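Local coordinates for CELL division control protein 6 (Pyrobaculum aerophilum, PDB 1FNN), which binds ADP and magnesium through an AAA+ ATPase module and is probably involved in regulating the initiation of DNA replication, at residues H42-A47 with R180-K185. Residues are numbered along the deposited sequence; the frame is centred on the assembly and turned at random.
Sequences HHYPRA and RGIMGK
The guanidinium of R46, which meets I182 across the contact, donates its shorter bond within 42-47, from NH1 to Y44 O at 2.8 Å with an N-H...O angle of 154°. NH1 lies in the plane of the Y44 carbonyl, while that oxygen sits 17° out of the guanidinium plane. Across the contact, NE makes a weak hydrogen bond of 3.2 Å to I182 O, with an N-H...O angle of only 132°. The bend at chi2 (-55°) puts CD over the centre of the Y44 ring, 3.7 Å above its plane. One face of the guanidinium has Y44 CD1 above it, offset toward the rim, while I182 CG2 comes within 3.3 Å of R46 NE.

R46 opens strand 46-50, which runs between strands 160-166 and 187-189 in the parallel sheet of the AAA+ P-loop ATPase core; 180-185 lies on helix 177-183 and the connection toward strand 187-189. The contact therefore joins the start of an inner strand to a helix packed on the sheet, away from the nucleotide. An alanine in place of R46 would probably leave the carbonyls of Y44 and I182 without the NH1 and NE donors, the second of them weak, and open a gap between the tyrosine ring and I182.

M183, bent at chi2 and chi3, sets its CE 3.4 Å from R46 CG and 3.5 Å from Y44 OH. The hydroxyl itself is hydrogen-bonded to the carbonyl of I146 in helix 139-148. Crossing the tyrosine side chain at about a right angle, I182 lays CG2 3.8 Å from Y44 CE1, and I146 also packs on both I182 and M183.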
ATOM      1  N   HIS A  42       5.604  33.314  -8.024  1.00 44.88           N
ATOM      2  CA  HIS A  42       4.576  34.350  -7.788  1.00 45.60           C
ATOM      3  C   HIS A  42       3.636  34.033  -6.648  1.00 46.12           C
ATOM      4  O   HIS A  42       2.864  34.911  -6.243  1.00 48.23           O
ATOM      5  CB  HIS A  42       3.768  34.544  -9.088  1.00 48.97           C
ATOM      6  CG  HIS A  42       4.720  34.850 -10.212  1.00 50.66           C
ATOM      7  ND1 HIS A  42       5.361  36.077 -10.256  1.00 59.67           N
ATOM      8  CD2 HIS A  42       5.146  34.162 -11.283  1.00 52.83           C
ATOM      9  CE1 HIS A  42       6.144  36.124 -11.320  1.00 59.65           C
ATOM     10  NE2 HIS A  42       6.031  34.972 -11.959  1.00 55.69           N
ATOM     11  N   HIS A  43       3.643  32.810  -6.114  1.00 42.70           N
ATOM     12  CA  HIS A  43       2.903  32.497  -4.885  1.00 39.53           C
ATOM     13  C   HIS A  43       3.526  31.230  -4.288  1.00 41.00           C
ATOM     14  O   HIS A  43       4.461  30.714  -4.895  1.00 37.00           O
ATOM     15  CB  HIS A  43       1.421  32.233  -5.193  1.00 37.90           C
ATOM     16  CG  HIS A  43       1.031  30.839  -5.584  1.00 37.64           C
ATOM     17  ND1 HIS A  43       1.166  30.337  -6.847  1.00 38.85           N
ATOM     18  CD2 HIS A  43       0.489  29.825  -4.831  1.00 37.66           C
ATOM     19  CE1 HIS A  43       0.741  29.070  -6.929  1.00 33.86           C
ATOM     20  NE2 HIS A  43       0.332  28.764  -5.696  1.00 36.20           N
ATOM     21  N   TYR A  44       3.176  30.873  -3.071  1.00 40.11           N
ATOM     22  CA  TYR A  44       3.755  29.743  -2.378  1.00 42.82           C
ATOM     23  C   TYR A  44       2.799  28.553  -2.398  1.00 41.34           C
ATOM     24  O   TYR A  44       1.869  28.503  -1.601  1.00 40.50           O
ATOM     25  CB  TYR A  44       3.989  30.177  -0.936  1.00 40.18           C
ATOM     26  CG  TYR A  44       4.457  29.130   0.046  1.00 42.49           C
ATOM     27  CD1 TYR A  44       4.196  29.328   1.404  1.00 42.40           C
ATOM     28  CD2 TYR A  44       5.132  27.975  -0.333  1.00 36.12           C
ATOM     29  CE1 TYR A  44       4.603  28.399   2.352  1.00 44.60           C
ATOM     30  CE2 TYR A  44       5.534  27.055   0.607  1.00 39.25           C
ATOM     31  CZ  TYR A  44       5.272  27.265   1.937  1.00 43.03           C
ATOM     32  OH  TYR A  44       5.673  26.348   2.879  1.00 44.48           O
ATOM     33  N   PRO A  45       3.057  27.594  -3.266  1.00 40.73           N
ATOM     34  CA  PRO A  45       2.223  26.397  -3.341  1.00 38.83           C
ATOM     35  C   PRO A  45       2.584  25.434  -2.232  1.00 43.38           C
ATOM     36  O   PRO A  45       3.772  25.191  -1.991  1.00 39.57           O
ATOM     37  CB  PRO A  45       2.532  25.805  -4.694  1.00 39.81           C
ATOM     38  CG  PRO A  45       3.493  26.712  -5.374  1.00 39.18           C
ATOM     39  CD  PRO A  45       4.087  27.581  -4.325  1.00 34.96           C
ATOM     40  N   ARG A  46       1.589  24.912  -1.504  1.00 40.05           N
ATOM     41  CA  ARG A  46       1.866  23.880  -0.521  1.00 39.85           C
ATOM     42  C   ARG A  46       0.689  22.903  -0.427  1.00 47.54           C
ATOM     43  O   ARG A  46      -0.440  23.316  -0.737  1.00 47.10           O
ATOM     44  CB  ARG A  46       2.364  24.371   0.804  1.00 45.33           C
ATOM     45  CG  ARG A  46       1.678  25.433   1.605  1.00 51.69           C
ATOM     46  CD  ARG A  46       1.426  26.757   0.877  1.00 48.41           C
ATOM     47  NE  ARG A  46       0.767  27.658   1.781  1.00 60.14           N
ATOM     48  CZ  ARG A  46       0.175  28.813   1.583  1.00 57.13           C
ATOM     49  NH1 ARG A  46       0.107  29.344   0.374  1.00 61.07           N
ATOM     50  NH2 ARG A  46      -0.338  29.388   2.663  1.00 64.54           N
ATOM     51  N   ALA A  47       0.992  21.597  -0.313  1.00 45.42           N
ATOM     52  CA  ALA A  47      -0.046  20.580  -0.131  1.00 44.80           C
ATOM     53  C   ALA A  47       0.418  19.572   0.937  1.00 47.04           C
ATOM     54  O   ALA A  47       1.612  19.371   1.144  1.00 40.30           O
ATOM     55  CB  ALA A  47      -0.258  19.802  -1.418  1.00 43.94           C
ATOM     56  N   ARG A 180       0.159  25.376  11.273  1.00 55.81           N
ATOM     57  CA  ARG A 180      -0.932  24.568  10.770  1.00 54.95           C
ATOM     58  C   ARG A 180      -1.763  25.374   9.783  1.00 57.11           C
ATOM     59  O   ARG A 180      -2.203  24.835   8.770  1.00 57.17           O
ATOM     60  CB  ARG A 180      -1.860  24.068  11.884  1.00 67.85           C
ATOM     61  CG  ARG A 180      -2.639  22.826  11.507  1.00 67.23           C
ATOM     62  CD  ARG A 180      -3.943  22.641  12.216  1.00 81.39           C
ATOM     63  NE  ARG A 180      -4.030  22.346  13.610  1.00 86.76           N
ATOM     64  CZ  ARG A 180      -3.670  22.914  14.737  1.00 93.51           C
ATOM     65  NH1 ARG A 180      -3.042  24.079  14.790  1.00101.10           N
ATOM     66  NH2 ARG A 180      -3.922  22.335  15.910  1.00 96.13           N
ATOM     67  N   GLY A 181      -1.905  26.667  10.027  1.00 60.77           N
ATOM     68  CA  GLY A 181      -2.621  27.574   9.154  1.00 66.81           C
ATOM     69  C   GLY A 181      -2.136  27.578   7.715  1.00 66.79           C
ATOM     70  O   GLY A 181      -2.935  27.677   6.777  1.00 68.17           O
ATOM     71  N   ILE A 182      -0.833  27.456   7.491  1.00 68.19           N
ATOM     72  CA  ILE A 182      -0.271  27.454   6.135  1.00 63.64           C
ATOM     73  C   ILE A 182      -0.657  26.247   5.309  1.00 64.36           C
ATOM     74  O   ILE A 182      -0.999  26.368   4.127  1.00 66.22           O
ATOM     75  CB  ILE A 182       1.253  27.597   6.262  1.00 58.84           C
ATOM     76  CG1 ILE A 182       1.575  28.886   7.028  1.00 62.47           C
ATOM     77  CG2 ILE A 182       1.909  27.548   4.890  1.00 57.47           C
ATOM     78  CD1 ILE A 182       3.004  29.027   7.491  1.00 56.97           C
ATOM     79  N   MET A 183      -0.612  25.034   5.819  1.00 64.03           N
ATOM     80  CA  MET A 183      -0.888  23.807   5.096  1.00 64.88           C
ATOM     81  C   MET A 183      -2.317  23.277   5.035  1.00 68.09           C
ATOM     82  O   MET A 183      -2.512  22.234   4.370  1.00 68.38           O
ATOM     83  CB  MET A 183      -0.143  22.655   5.834  1.00 54.94           C
ATOM     84  CG  MET A 183       1.347  22.984   6.014  1.00 64.66           C
ATOM     85  SD  MET A 183       2.135  22.920   4.392  1.00 63.02           S
ATOM     86  CE  MET A 183       3.245  24.286   4.396  1.00 70.57           C
ATOM     87  N   GLY A 184      -3.204  23.736   5.903  1.00 64.81           N
ATOM     88  CA  GLY A 184      -4.530  23.149   6.010  1.00 65.87           C
ATOM     89  C   GLY A 184      -5.391  23.614   4.850  1.00 67.52           C
ATOM     90  O   GLY A 184      -5.203  24.686   4.282  1.00 68.05           O
ATOM     91  N   LYS A 185      -6.214  22.708   4.351  1.00 68.83           N
ATOM     92  CA  LYS A 185      -7.060  22.967   3.201  1.00 69.74           C
ATOM     93  C   LYS A 185      -6.314  22.884   1.881  1.00 65.33           C
ATOM     94  O   LYS A 185      -6.866  23.303   0.845  1.00 68.79           O
ATOM     95  CB  LYS A 185      -7.824  24.288   3.312  1.00 82.03           C
ATOM     96  CG  LYS A 185      -9.203  24.173   2.644  1.00 91.21           C
ATOM     97  CD  LYS A 185     -10.201  25.059   3.392  1.00 98.23           C
ATOM     98  CE  LYS A 185     -11.551  24.367   3.504  1.00101.39           C
ATOM     99  NZ  LYS A 185     -12.399  24.998   4.554  1.00108.11           N
TER